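Side-chain contacts in endo-1,3-beta-glucanase, family GH16 (Zobellia galactanivorans, PDB 4BPZ), which probably hydrolyses internal beta-1,3-glucosidic bonds of laminarin-type glucans, this chain being the family GH16 catalytic part of a longer protein: residues N39-N44 / S78-T83; N120-E123 / G129-Y132; F160-L165 / E169-G174; L210-S213 / Y218-P221; I228-G231 / D237-E240. The protein carries 1 engineered substitution. All coordinates share one frame; numbering follows the deposited sequence. Where two conformers were deposited one is given.

Contact 1 (N39-N44 / S78-T83); sequences NGSWHN and STKDYT. With BGC (beta-D-glucopyranose), chain C; GLC (alpha-D-glucopyranose), chain B; BGC (beta-D-glucopyranose), chain D.
The imidazole of His43 lies under sugar: C4 of the beta-D-glucopyranose of chain C and C1 of that of chain D each stand 3.6 Å above one face of the ring, both displaced toward its rim, so the ring spans the 1,4-linkage between them. The flat amide of Asn44 works through its two polar ends. OD1 accepts from O2 of the chain C glucose at 2.6 Å, while ND2 sends a nearly straight N-H (164°) over 3.0 Å to O3 of the alpha-D-glucopyranose, the bridging oxygen of the 1,3-linkage. ND2 is also bonded to Glu46. At the other end of this segment the loop is tied to strand 78-80. Ser78 OG donates to Gly40 O at 2.6 Å from a position tilted 34° off the carbonyl plane. Lys80, its chain bent at chi2 (-68°), donates from NZ to Ser41 OG at 2.7 Å. At Gly40 a beta carbon would sit only 3.0 Å from Ser78 CB, so the close approach relies on the missing side chain. One short loop thus joins a polar surface tie to the sugar-binding cleft typical of a family GH16 beta-jelly-roll glucanase.

Contact 2 (N120-E123 / G129-Y132); sequences NSNE and GEQY. With BGC (beta-D-glucopyranose), chain C.
Asn122 and Gly129 face each other across a bend in the long loop between strand 110-118 and strand 142-144, the loop that carries Glu123 into the glycan pocket. No direct hydrogen bond joins the two segments; a bridging water and van der Waals packing do the work. The water accepts from Asn122 N at 2.9 Å and lies 2.7 Å from Gly129 O, to which it can donate. Beside this bridge, the Asn122 CA approaches Gly129 O at 3.5 Å, a weak CA-H...O contact. The Asn122 CG lies opposite its own backbone N (chi1 -171°), which swings the amide across to the other segment: OD1 comes to 3.3 Å from Gly129 C, and ND2 to 3.5 Å from the methylene Glu130 CG. The amide and the Glu130 carboxylate are turned only 24° from one another, but ND2 finds its hydrogen-bond partner in Asn134, not in Glu130. Where the two segments draw together again, Asn120 CB packs on Tyr132 CB at 4.1 Å. The positive phi of Gly129 favours glycine there.

Within 120-123, Ser121 OG accepts from Glu123 N at 3.2 Å, the bond being well directed at 162°, and it also bonds Tyr223. The bond from Glu123 N to Ser121 OG helps hold the backbone from which Glu123 reaches toward the sugar, to take O6 of the chain C beta-D-glucopyranose on its OE1, while OE2 forms a salt bridge with Arg86 and a hydrogen bond with Gln33. The local geometry is an ST turn, set at the rim of a sugar-binding cleft.

Contact 3 (F160-L165 / E169-G174); sequences FHWSDL and EYQNLG. With GLC (alpha-D-glucopyranose), chain B.
Trp162 sets its CG between its backbone N and carbonyl carbon (chi1 76°), laying the indole over toward the neighbouring strand, while the Gln171 chain, bent at chi2 (-79°), folds its aliphatic part onto that surface. Gln171 CB stands 3.3 Å from the centroid of the six-membered ring of Trp162, 4° off its normal: a CH-pi contact made squarely over the face. Leu173 CD1 meets the same indole at its edge, 3.9 Å from Trp162 CZ3. NE1 of Trp162 is taken up within its own segment by Asp164 OD1 at 2.9 Å, near the ring plane, which limits rotation of the indole. With an alanine replacing Trp162, Gln171 CB and Leu173 CD1 are likely to face a gap and Asp164 OD1 to lose its N-H donor. The strands 160-163 and 170-174 form an antiparallel hairpin, where Trp162 with Gln171 and Phe160 with Leu173 are the hydrogen-bonded pairs; Gln171 N reaches Trp162 O at 2.7 Å.

On the other face of the sheet, His161 lies beside Tyr170, whose OH comes to the ring edge, 2.9 Å from His161 CD2. O2 of the alpha-D-glucopyranose sits over the centre of the imidazole, 3.3 Å above its plane. The hairpin therefore divides its chemistry: apolar and CH-pi packing steadies the Trp162 face, and on the other face His161 meets the bound sugar, with Tyr170 beside it at the ring edge.

Contact 4 (L210-S213 / Y218-P221); sequences LKNS and YNAP
Asn219 and Ser213 meet in the loop joining strand 205-211 to strand 222-230 of the GH16 beta-jelly roll. Asn219 ND2 gives a weak hydrogen bond to Ser213 O at 3.0 Å, with an N-H...O angle of 128°. The Asn219 CG, placed opposite its carbonyl carbon (chi1 -61°), brings its amide nearly parallel to that of Asn212, which arrives from the opposite direction; the two planes are 11° apart, and Asn212 CG lies 3.7 Å from Asn219 OD1. The carbonyl of Tyr218 also comes close, its O 3.9 Å from Asn212 CG. The apolar side of the contact is lighter: Leu210 CD2 comes to 4.3 Å from Tyr218 CE2.

Bonds from a second shell help to hold these groups. Tyr95 OH bonds Asn219 OD1, Trp193 NE1 bonds Tyr218 O, and Thr216 OG1 bonds both Ser213 O and Tyr218 N, so the weak bond is one of several holding the loop. Ser213 OG turns back to Asn215 N, and at the far end of the tyrosine ring Tyr218 OH is hydrogen-bonded to the backbone O of Ser142, an engineered residue.

Contact 5 (I228-G231 / D237-E240); sequences IAMG and DIPE
Met230 and Ile238 pack together where strand 222-230 of the jelly roll ends and the chain passes through the short helix 232-235 before returning in a loop. The tight part is almost wholly one side chain, that of Ile238, against the end of the strand. Its CD1 lies 3.7 Å from Gly231 N and 3.9 Å from Met230 CE, and its CG2 is also 3.9 Å from Met230 CE. Gly231 belongs to this tight side: its positive phi favours glycine, and a beta carbon there would stand 3.4 Å from Ile238 CD1. Met230, bent at both chi2 (-57°) and chi3 (-59°), curls its methyl round to meet Ile238, and the two side chains cross at about a right angle. Tyr82 covers both from strand 82-93. No hydrogen bond crosses between the segments; the contact is van der Waals packing. Were Ile238 cut back to alanine, a gap is likely to open beside Met230 CE and Tyr82, leaving the methionine methyl free to turn.

The other side of the contact is loose. At Asp237 the CB points away from the strand, and the residue is exposed, as is Glu240, whose backbone O is bonded by Lys70 NZ.

Overall arrangement
Contact 5 is the buried member and purely apolar; contacts 3 and 4 are partly buried, and contacts 1 and 2 lie at the surface and depend on polar atoms or water. Three pairs join directly. Contacts 1 and 5 meet through Tyr82, whose CZ is 3.5 Å from Ile238 CD1 and whose strand 82-93 neighbours strand 222-230. Contacts 3 and 4 share packing of Tyr218 and Leu210 against Phe160, with a probable hydrogen bond between Tyr218 OH and His161 O. Contacts 2 and 4 touch where Tyr132 CE1 packs 3.9 Å from Pro221 CG. The glycan adds further links: contacts 1 and 2 touch the chain C glucose, and contacts 1 and 3 the alpha-D-glucopyranose.

Contact 1 (N39-N44 / S78-T83)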
# COMPACT_ATOMS: atom_id res chain seq x y z
N ASN A 39 12.62 -15.33 5.39
CA ASN A 39 13.13 -16.71 4.97
C ASN A 39 12.51 -17.14 3.66
O ASN A 39 11.99 -18.27 3.56
CB ASN A 39 12.90 -17.69 6.11
CG ASN A 39 13.66 -17.26 7.36
OD1 ASN A 39 13.09 -17.03 8.45
ND2 ASN A 39 14.94 -17.09 7.21
N GLY A 40 12.50 -16.29 2.63
CA GLY A 40 12.05 -16.65 1.35
C GLY A 40 10.59 -16.34 1.08
O GLY A 40 10.17 -16.53 -0.07
N SER A 41 9.88 -15.80 2.10
CA SER A 41 8.45 -15.46 1.94
C SER A 41 8.17 -14.03 2.39
O SER A 41 8.96 -13.43 3.15
CB SER A 41 7.62 -16.43 2.79
OG SER A 41 7.83 -17.80 2.35
N TRP A 42 6.99 -13.56 2.00
CA TRP A 42 6.42 -12.31 2.55
C TRP A 42 5.68 -12.67 3.82
O TRP A 42 5.69 -13.83 4.26
CB TRP A 42 5.62 -11.60 1.46
CG TRP A 42 6.61 -10.99 0.48
CD1 TRP A 42 7.21 -11.58 -0.59
CD2 TRP A 42 7.20 -9.69 0.64
NE1 TRP A 42 8.20 -10.71 -1.11
CE2 TRP A 42 8.20 -9.58 -0.36
CE3 TRP A 42 7.02 -8.66 1.54
CZ2 TRP A 42 9.03 -8.42 -0.46
CZ3 TRP A 42 7.84 -7.50 1.41
CH2 TRP A 42 8.82 -7.39 0.43
N HIS A 43 5.10 -11.66 4.45
CA HIS A 43 4.37 -11.81 5.70
C HIS A 43 2.96 -12.28 5.45
O HIS A 43 2.52 -12.47 4.32
CB HIS A 43 4.42 -10.51 6.46
CG HIS A 43 5.84 -10.04 6.69
ND1 HIS A 43 6.71 -10.76 7.47
CD2 HIS A 43 6.49 -8.93 6.21
CE1 HIS A 43 7.89 -10.05 7.52
NE2 HIS A 43 7.72 -8.93 6.78
N ASN A 44 2.19 -12.44 6.55
CA ASN A 44 0.78 -12.72 6.46
C ASN A 44 0.45 -14.01 5.73
O ASN A 44 -0.66 -14.12 5.15
CB ASN A 44 0.00 -11.53 5.86
CG ASN A 44 0.36 -10.23 6.49
OD1 ASN A 44 0.27 -10.11 7.72
ND2 ASN A 44 0.78 -9.25 5.71
N SER A 78 13.76 -19.81 -3.30
CA SER A 78 12.39 -19.84 -2.77
C SER A 78 11.45 -19.79 -3.95
O SER A 78 11.47 -18.80 -4.67
CB SER A 78 12.18 -18.71 -1.84
OG SER A 78 10.75 -18.62 -1.53
N THR A 79 10.62 -20.82 -4.19
CA THR A 79 9.67 -20.80 -5.32
C THR A 79 8.30 -20.46 -4.80
O THR A 79 7.88 -21.02 -3.73
CB THR A 79 9.66 -22.16 -5.99
OG1 THR A 79 11.01 -22.44 -6.45
CG2 THR A 79 8.73 -22.18 -7.18
N LYS A 80 7.62 -19.59 -5.51
CA LYS A 80 6.24 -19.27 -5.21
C LYS A 80 5.44 -19.47 -6.48
O LYS A 80 5.98 -19.58 -7.60
CB LYS A 80 6.09 -17.80 -4.73
CG LYS A 80 6.83 -17.48 -3.47
CD LYS A 80 6.20 -18.20 -2.25
CE LYS A 80 7.02 -17.92 -0.98
NZ LYS A 80 6.67 -18.79 0.12
N ASP A 81 4.12 -19.51 -6.30
CA ASP A 81 3.19 -19.83 -7.41
C ASP A 81 2.55 -18.58 -8.02
O ASP A 81 1.78 -18.70 -8.97
CB ASP A 81 2.05 -20.71 -6.86
CG ASP A 81 2.52 -22.07 -6.47
OD1 ASP A 81 3.60 -22.50 -6.96
OD2 ASP A 81 1.81 -22.72 -5.66
N TYR A 82 2.84 -17.37 -7.49
CA TYR A 82 2.30 -16.13 -7.97
C TYR A 82 3.40 -15.10 -7.99
O TYR A 82 4.28 -15.12 -7.12
CB TYR A 82 1.13 -15.59 -7.11
CG TYR A 82 0.02 -16.61 -6.97
CD1 TYR A 82 0.08 -17.57 -5.92
CD2 TYR A 82 -1.01 -16.69 -7.87
CE1 TYR A 82 -0.89 -18.59 -5.84
CE2 TYR A 82 -2.01 -17.69 -7.81
CZ TYR A 82 -1.93 -18.61 -6.78
OH TYR A 82 -2.88 -19.59 -6.74
N THR A 83 3.27 -14.14 -8.87
CA THR A 83 4.15 -12.93 -8.88
C THR A 83 3.30 -11.70 -8.87
O THR A 83 2.13 -11.69 -9.33
CB THR A 83 5.07 -12.95 -10.17
OG1 THR A 83 4.22 -12.91 -11.30
CG2 THR A 83 5.99 -14.11 -10.18
C2 BGC C . 2.40 -7.78 8.62
C3 BGC C . 3.58 -7.66 9.54
C4 BGC C . 4.77 -6.92 8.82
C5 BGC C . 4.27 -5.57 8.25
C6 BGC C . 5.29 -4.85 7.39
C1 BGC C . 2.06 -6.38 8.06
O2 BGC C . 1.33 -8.32 9.33
O3 BGC C . 4.00 -8.99 9.85
O4 BGC C . 5.82 -6.56 9.70
O5 BGC C . 3.16 -5.86 7.36
O6 BGC C . 5.65 -5.55 6.22
C1 GLC B . -1.51 -3.73 6.77
C2 GLC B . -0.83 -4.97 7.43
C3 GLC B . 0.38 -5.34 6.56
C4 GLC B . -0.03 -5.55 5.17
C5 GLC B . -0.51 -4.21 4.69
C6 GLC B . -0.97 -4.19 3.25
O1 GLC B . -0.83 -2.52 7.02
O2 GLC B . -0.48 -4.60 8.74
O3 GLC B . 1.01 -6.57 7.11
O4 GLC B . 1.09 -6.02 4.39
O5 GLC B . -1.67 -3.85 5.49
O6 GLC B . -2.05 -5.09 3.03
C2 BGC D . 8.08 -6.88 10.42
C3 BGC D . 9.11 -7.94 10.69
C4 BGC D . 8.61 -8.94 11.74
C5 BGC D . 7.22 -9.44 11.30
C6 BGC D . 6.69 -10.46 12.29
C1 BGC D . 6.79 -7.53 10.00
O2 BGC D . 8.56 -5.99 9.42
O3 BGC D . 10.27 -7.37 11.22
O4 BGC D . 9.51 -10.02 11.80
O5 BGC D . 6.33 -8.34 11.06
O6 BGC D . 5.47 -10.98 11.75

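Contact 2 (N120-E123 / G129-Y132)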
# COMPACT_ATOMS: atom_id res chain seq x y z
N ASN A 120 11.38 4.90 9.53
CA ASN A 120 12.31 4.16 10.41
C ASN A 120 11.97 2.72 10.47
O ASN A 120 12.59 2.00 11.31
CB ASN A 120 12.25 4.78 11.84
CG ASN A 120 10.91 4.77 12.49
OD1 ASN A 120 9.88 4.32 11.89
ND2 ASN A 120 10.85 5.15 13.75
N SER A 121 11.18 2.15 9.55
CA SER A 121 10.88 0.73 9.59
C SER A 121 12.08 -0.17 9.43
O SER A 121 12.11 -1.29 9.96
CB SER A 121 9.83 0.35 8.51
OG SER A 121 10.48 0.40 7.23
N ASN A 122 13.01 0.25 8.60
CA ASN A 122 14.12 -0.58 8.23
C ASN A 122 13.68 -1.91 7.68
O ASN A 122 14.36 -2.92 7.83
CB ASN A 122 15.18 -0.68 9.37
CG ASN A 122 16.47 -1.36 8.93
OD1 ASN A 122 16.93 -1.16 7.79
ND2 ASN A 122 17.10 -2.07 9.87
N GLU A 123 12.57 -1.98 6.98
CA GLU A 123 12.14 -3.20 6.37
C GLU A 123 13.14 -3.68 5.37
O GLU A 123 13.72 -2.88 4.57
CB GLU A 123 10.76 -3.00 5.69
CG GLU A 123 10.35 -4.21 4.89
CD GLU A 123 8.88 -4.18 4.61
OE1 GLU A 123 8.09 -4.58 5.52
OE2 GLU A 123 8.45 -3.68 3.54
N GLY A 129 16.40 2.06 4.64
CA GLY A 129 17.31 1.44 5.61
C GLY A 129 17.18 2.01 6.96
O GLY A 129 16.07 2.17 7.48
N GLU A 130 18.36 2.30 7.58
CA GLU A 130 18.41 2.83 8.96
C GLU A 130 18.61 4.36 8.95
O GLU A 130 19.00 4.93 9.97
CB GLU A 130 19.51 2.15 9.81
CG GLU A 130 19.25 0.68 9.91
CD GLU A 130 20.24 -0.09 10.82
OE1 GLU A 130 20.19 0.09 12.06
OE2 GLU A 130 21.05 -0.83 10.22
N GLN A 131 18.28 5.01 7.86
CA GLN A 131 18.48 6.52 7.85
C GLN A 131 17.78 7.21 8.99
O GLN A 131 18.35 8.18 9.50
CB GLN A 131 17.91 7.07 6.53
CG GLN A 131 18.79 6.76 5.32
CD GLN A 131 18.15 7.29 4.03
OE1 GLN A 131 17.42 8.25 4.09
NE2 GLN A 131 18.36 6.64 2.96
N TYR A 132 16.53 6.87 9.29
CA TYR A 132 15.71 7.56 10.25
C TYR A 132 15.73 6.88 11.59
O TYR A 132 15.25 7.49 12.58
CB TYR A 132 14.26 7.64 9.77
CG TYR A 132 14.10 8.53 8.57
CD1 TYR A 132 13.99 9.90 8.62
CD2 TYR A 132 14.13 7.97 7.28
CE1 TYR A 132 13.82 10.64 7.38
CE2 TYR A 132 14.02 8.71 6.14
CZ TYR A 132 13.89 10.01 6.20
OH TYR A 132 13.87 10.73 5.00
C2 BGC C . 2.40 -7.78 8.62
C3 BGC C . 3.58 -7.66 9.54
C4 BGC C . 4.77 -6.92 8.82
C5 BGC C . 4.27 -5.57 8.25
C6 BGC C . 5.29 -4.85 7.39
C1 BGC C . 2.06 -6.38 8.06
O2 BGC C . 1.33 -8.32 9.33
O3 BGC C . 4.00 -8.99 9.85
O4 BGC C . 5.82 -6.56 9.70
O5 BGC C . 3.16 -5.86 7.36
O6 BGC C . 5.65 -5.55 6.22
O HOH W 1 13.51 2.28 6.66

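Contact 3 (F160-L165 / E169-G174)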
# COMPACT_ATOMS: atom_id res chain seq x y z
N PHE A 160 -5.17 1.10 11.03
CA PHE A 160 -3.94 1.58 11.62
C PHE A 160 -3.29 0.49 12.42
O PHE A 160 -4.01 -0.24 13.14
CB PHE A 160 -4.26 2.81 12.53
CG PHE A 160 -4.85 3.97 11.80
CD1 PHE A 160 -6.20 4.08 11.51
CD2 PHE A 160 -3.98 5.01 11.33
CE1 PHE A 160 -6.70 5.17 10.79
CE2 PHE A 160 -4.49 6.07 10.65
CZ PHE A 160 -5.84 6.18 10.36
N HIS A 161 -1.99 0.41 12.33
CA HIS A 161 -1.21 -0.60 13.09
C HIS A 161 -0.03 0.10 13.72
O HIS A 161 0.76 0.74 12.97
CB HIS A 161 -0.70 -1.72 12.20
CG HIS A 161 -1.73 -2.47 11.42
ND1 HIS A 161 -2.35 -2.04 10.26
CD2 HIS A 161 -2.37 -3.62 11.77
CE1 HIS A 161 -3.26 -2.96 9.89
NE2 HIS A 161 -3.25 -3.90 10.78
N TRP A 162 0.14 0.00 15.04
CA TRP A 162 1.23 0.70 15.68
C TRP A 162 1.43 0.16 17.04
O TRP A 162 0.61 -0.60 17.59
CB TRP A 162 1.01 2.20 15.75
CG TRP A 162 0.06 2.68 16.78
CD1 TRP A 162 0.43 3.26 18.02
CD2 TRP A 162 -1.39 2.68 16.75
NE1 TRP A 162 -0.68 3.66 18.66
CE2 TRP A 162 -1.83 3.37 17.95
CE3 TRP A 162 -2.33 2.22 15.84
CZ2 TRP A 162 -3.17 3.49 18.31
CZ3 TRP A 162 -3.68 2.35 16.14
CH2 TRP A 162 -4.09 2.94 17.43
N SER A 163 2.58 0.42 17.64
CA SER A 163 2.73 0.29 19.09
C SER A 163 3.01 1.66 19.66
O SER A 163 3.64 2.49 18.99
CB SER A 163 3.77 -0.74 19.51
OG SER A 163 5.02 -0.53 18.91
N ASP A 164 2.44 1.93 20.82
CA ASP A 164 2.66 3.20 21.51
C ASP A 164 4.16 3.40 21.76
O ASP A 164 4.87 2.42 22.02
CB ASP A 164 1.82 3.25 22.77
CG ASP A 164 0.56 4.07 22.55
OD1 ASP A 164 -0.10 4.25 21.42
OD2 ASP A 164 0.28 4.58 23.59
N LEU A 165 4.67 4.60 21.69
CA LEU A 165 6.11 4.82 21.91
C LEU A 165 6.54 4.45 23.29
O LEU A 165 7.69 4.09 23.50
CB LEU A 165 6.45 6.30 21.65
CG LEU A 165 7.03 6.52 20.25
CD1 LEU A 165 5.87 5.96 19.52
CD2 LEU A 165 7.31 7.94 19.84
N GLU A 169 2.90 -2.31 23.50
CA GLU A 169 1.46 -2.76 23.37
C GLU A 169 1.01 -2.53 21.86
O GLU A 169 0.95 -1.36 21.39
CB GLU A 169 0.43 -1.96 24.23
CG GLU A 169 0.61 -2.00 25.74
CD GLU A 169 0.08 -3.27 26.40
OE1 GLU A 169 0.10 -4.37 25.76
OE2 GLU A 169 -0.35 -3.15 27.59
N TYR A 170 0.81 -3.60 21.11
CA TYR A 170 0.38 -3.52 19.71
C TYR A 170 -1.04 -3.05 19.58
O TYR A 170 -1.94 -3.64 20.22
CB TYR A 170 0.57 -4.86 19.04
CG TYR A 170 0.00 -5.03 17.66
CD1 TYR A 170 0.38 -4.18 16.66
CD2 TYR A 170 -0.88 -6.07 17.33
CE1 TYR A 170 -0.15 -4.28 15.38
CE2 TYR A 170 -1.37 -6.23 16.02
CZ TYR A 170 -1.00 -5.34 15.04
OH TYR A 170 -1.51 -5.55 13.78
N GLN A 171 -1.31 -2.05 18.76
CA GLN A 171 -2.66 -1.56 18.54
C GLN A 171 -3.01 -1.78 17.08
O GLN A 171 -2.16 -1.54 16.20
CB GLN A 171 -2.77 -0.02 18.79
CG GLN A 171 -2.16 0.59 20.08
CD GLN A 171 -3.06 0.35 21.20
OE1 GLN A 171 -2.67 -0.24 22.17
NE2 GLN A 171 -4.32 0.80 21.06
N ASN A 172 -4.25 -2.15 16.81
CA ASN A 172 -4.70 -2.39 15.41
C ASN A 172 -6.14 -2.08 15.39
O ASN A 172 -6.93 -2.77 16.04
CB ASN A 172 -4.40 -3.91 15.16
CG ASN A 172 -5.09 -4.55 13.98
OD1 ASN A 172 -5.50 -3.89 13.05
ND2 ASN A 172 -5.04 -5.89 13.94
N LEU A 173 -6.56 -1.08 14.66
CA LEU A 173 -7.98 -0.72 14.64
C LEU A 173 -8.29 0.01 13.39
O LEU A 173 -7.39 0.52 12.73
CB LEU A 173 -8.48 -0.01 15.92
CG LEU A 173 -7.54 1.06 16.41
CD1 LEU A 173 -7.48 2.23 15.52
CD2 LEU A 173 -8.05 1.56 17.76
N GLY A 174 -9.55 0.10 13.04
CA GLY A 174 -9.96 0.82 11.89
C GLY A 174 -11.40 0.57 11.57
O GLY A 174 -12.20 0.24 12.42
C1 GLC B . -1.51 -3.73 6.77
C2 GLC B . -0.83 -4.97 7.43
C3 GLC B . 0.38 -5.34 6.56
C4 GLC B . -0.03 -5.55 5.17
C5 GLC B . -0.51 -4.21 4.69
C6 GLC B . -0.97 -4.19 3.25
O1 GLC B . -0.83 -2.52 7.02
O2 GLC B . -0.48 -4.60 8.74
O3 GLC B . 1.01 -6.57 7.11
O4 GLC B . 1.09 -6.02 4.39
O5 GLC B . -1.67 -3.85 5.49
O6 GLC B . -2.05 -5.09 3.03

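Contact 4 (L210-S213 / Y218-P221)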
# COMPACT_ATOMS: atom_id res chain seq x y z
N LEU A 210 -8.48 8.49 13.37
CA LEU A 210 -7.73 8.19 14.57
C LEU A 210 -7.09 9.42 15.09
O LEU A 210 -6.37 10.11 14.34
CB LEU A 210 -6.66 7.14 14.26
CG LEU A 210 -5.77 6.77 15.48
CD1 LEU A 210 -6.58 6.19 16.67
CD2 LEU A 210 -4.71 5.79 15.02
N LYS A 211 -7.36 9.78 16.33
CA LYS A 211 -6.67 10.89 16.98
C LYS A 211 -5.18 10.66 17.04
O LYS A 211 -4.73 9.57 17.37
CB LYS A 211 -7.28 11.04 18.39
CG LYS A 211 -6.66 12.15 19.17
CD LYS A 211 -7.31 12.20 20.55
CE LYS A 211 -6.66 13.25 21.40
NZ LYS A 211 -6.89 14.60 20.80
N ASN A 212 -4.40 11.68 16.70
CA ASN A 212 -2.96 11.61 16.82
C ASN A 212 -2.45 12.07 18.17
O ASN A 212 -3.17 12.77 18.89
CB ASN A 212 -2.33 12.43 15.66
CG ASN A 212 -0.89 12.03 15.33
OD1 ASN A 212 -0.32 12.62 14.33
ND2 ASN A 212 -0.33 11.10 15.96
N SER A 213 -1.28 11.66 18.58
CA SER A 213 -0.68 12.12 19.80
C SER A 213 0.82 11.83 19.64
O SER A 213 1.28 10.94 18.88
CB SER A 213 -1.22 11.40 21.07
OG SER A 213 -0.62 10.15 21.25
N TYR A 218 3.21 8.48 14.48
CA TYR A 218 2.59 9.21 13.37
C TYR A 218 2.97 10.68 13.40
O TYR A 218 2.22 11.55 13.01
CB TYR A 218 1.08 9.04 13.36
CG TYR A 218 0.64 7.58 13.27
CD1 TYR A 218 0.93 6.84 12.15
CD2 TYR A 218 -0.05 6.95 14.28
CE1 TYR A 218 0.51 5.52 12.02
CE2 TYR A 218 -0.46 5.66 14.17
CZ TYR A 218 -0.21 4.92 13.07
OH TYR A 218 -0.69 3.63 12.93
N ASN A 219 4.21 10.98 13.87
CA ASN A 219 4.74 12.38 13.90
C ASN A 219 6.12 12.44 13.33
O ASN A 219 6.87 13.41 13.58
CB ASN A 219 4.68 12.96 15.33
CG ASN A 219 3.22 12.99 15.79
OD1 ASN A 219 2.39 13.80 15.37
ND2 ASN A 219 2.94 12.00 16.62
N ALA A 220 6.50 11.44 12.54
CA ALA A 220 7.79 11.33 11.91
C ALA A 220 7.54 10.82 10.48
O ALA A 220 6.43 10.38 10.16
CB ALA A 220 8.68 10.40 12.69
N PRO A 221 8.55 10.76 9.63
CA PRO A 221 8.24 10.51 8.19
C PRO A 221 7.71 9.14 7.94
O PRO A 221 8.19 8.16 8.54
CB PRO A 221 9.59 10.72 7.49
CG PRO A 221 10.28 11.82 8.37
CD PRO A 221 9.94 11.28 9.80

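Contact 5 (I228-G231 / D237-E240)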
# COMPACT_ATOMS: atom_id res chain seq x y z
N ILE A 228 -0.13 -5.62 -4.80
CA ILE A 228 -1.20 -6.67 -4.72
C ILE A 228 -0.58 -7.88 -4.08
O ILE A 228 0.29 -8.50 -4.72
CB ILE A 228 -1.82 -7.06 -6.07
CG1 ILE A 228 -2.27 -5.88 -6.95
CG2 ILE A 228 -2.99 -8.02 -5.78
CD1 ILE A 228 -2.64 -6.35 -8.35
N ALA A 229 -1.01 -8.27 -2.90
CA ALA A 229 -0.63 -9.58 -2.35
C ALA A 229 -1.61 -10.61 -2.89
O ALA A 229 -2.75 -10.29 -3.23
CB ALA A 229 -0.65 -9.51 -0.84
N MET A 230 -1.18 -11.85 -2.92
CA MET A 230 -2.05 -13.01 -3.30
C MET A 230 -2.20 -13.93 -2.11
O MET A 230 -1.22 -14.34 -1.50
CB MET A 230 -1.45 -13.74 -4.45
CG MET A 230 -1.48 -12.98 -5.77
SD MET A 230 -3.15 -12.46 -6.33
CE MET A 230 -3.99 -14.05 -6.47
N GLY A 231 -3.45 -14.29 -1.81
CA GLY A 231 -3.69 -15.20 -0.69
C GLY A 231 -3.30 -14.56 0.62
O GLY A 231 -3.37 -13.35 0.84
N ASP A 237 -8.47 -17.77 -0.04
CA ASP A 237 -8.34 -18.82 -1.05
C ASP A 237 -8.35 -18.18 -2.46
O ASP A 237 -9.11 -17.24 -2.79
CB ASP A 237 -9.51 -19.78 -0.97
CG ASP A 237 -9.54 -20.50 0.41
OD1 ASP A 237 -8.50 -20.67 1.08
OD2 ASP A 237 -10.69 -20.81 0.81
N ILE A 238 -7.45 -18.76 -3.28
CA ILE A 238 -7.34 -18.26 -4.65
C ILE A 238 -7.92 -19.34 -5.55
O ILE A 238 -7.55 -20.52 -5.46
CB ILE A 238 -5.87 -18.03 -5.03
CG1 ILE A 238 -5.14 -17.10 -4.02
CG2 ILE A 238 -5.75 -17.55 -6.49
CD1 ILE A 238 -3.62 -17.14 -4.15
N PRO A 239 -8.89 -18.99 -6.45
CA PRO A 239 -9.44 -20.02 -7.37
C PRO A 239 -8.37 -20.67 -8.19
O PRO A 239 -7.40 -20.06 -8.60
CB PRO A 239 -10.39 -19.22 -8.24
CG PRO A 239 -10.80 -18.07 -7.42
CD PRO A 239 -9.51 -17.67 -6.63
N GLU A 240 -8.57 -21.99 -8.38
CA GLU A 240 -7.63 -22.74 -9.19
C GLU A 240 -7.46 -22.14 -10.61
O GLU A 240 -6.36 -22.20 -11.16
CB GLU A 240 -8.11 -24.18 -9.33
CG GLU A 240 -7.15 -25.01 -10.20
CD GLU A 240 -7.24 -24.80 -11.79
OE1 GLU A 240 -8.34 -24.37 -12.38
OE2 GLU A 240 -6.18 -25.05 -12.52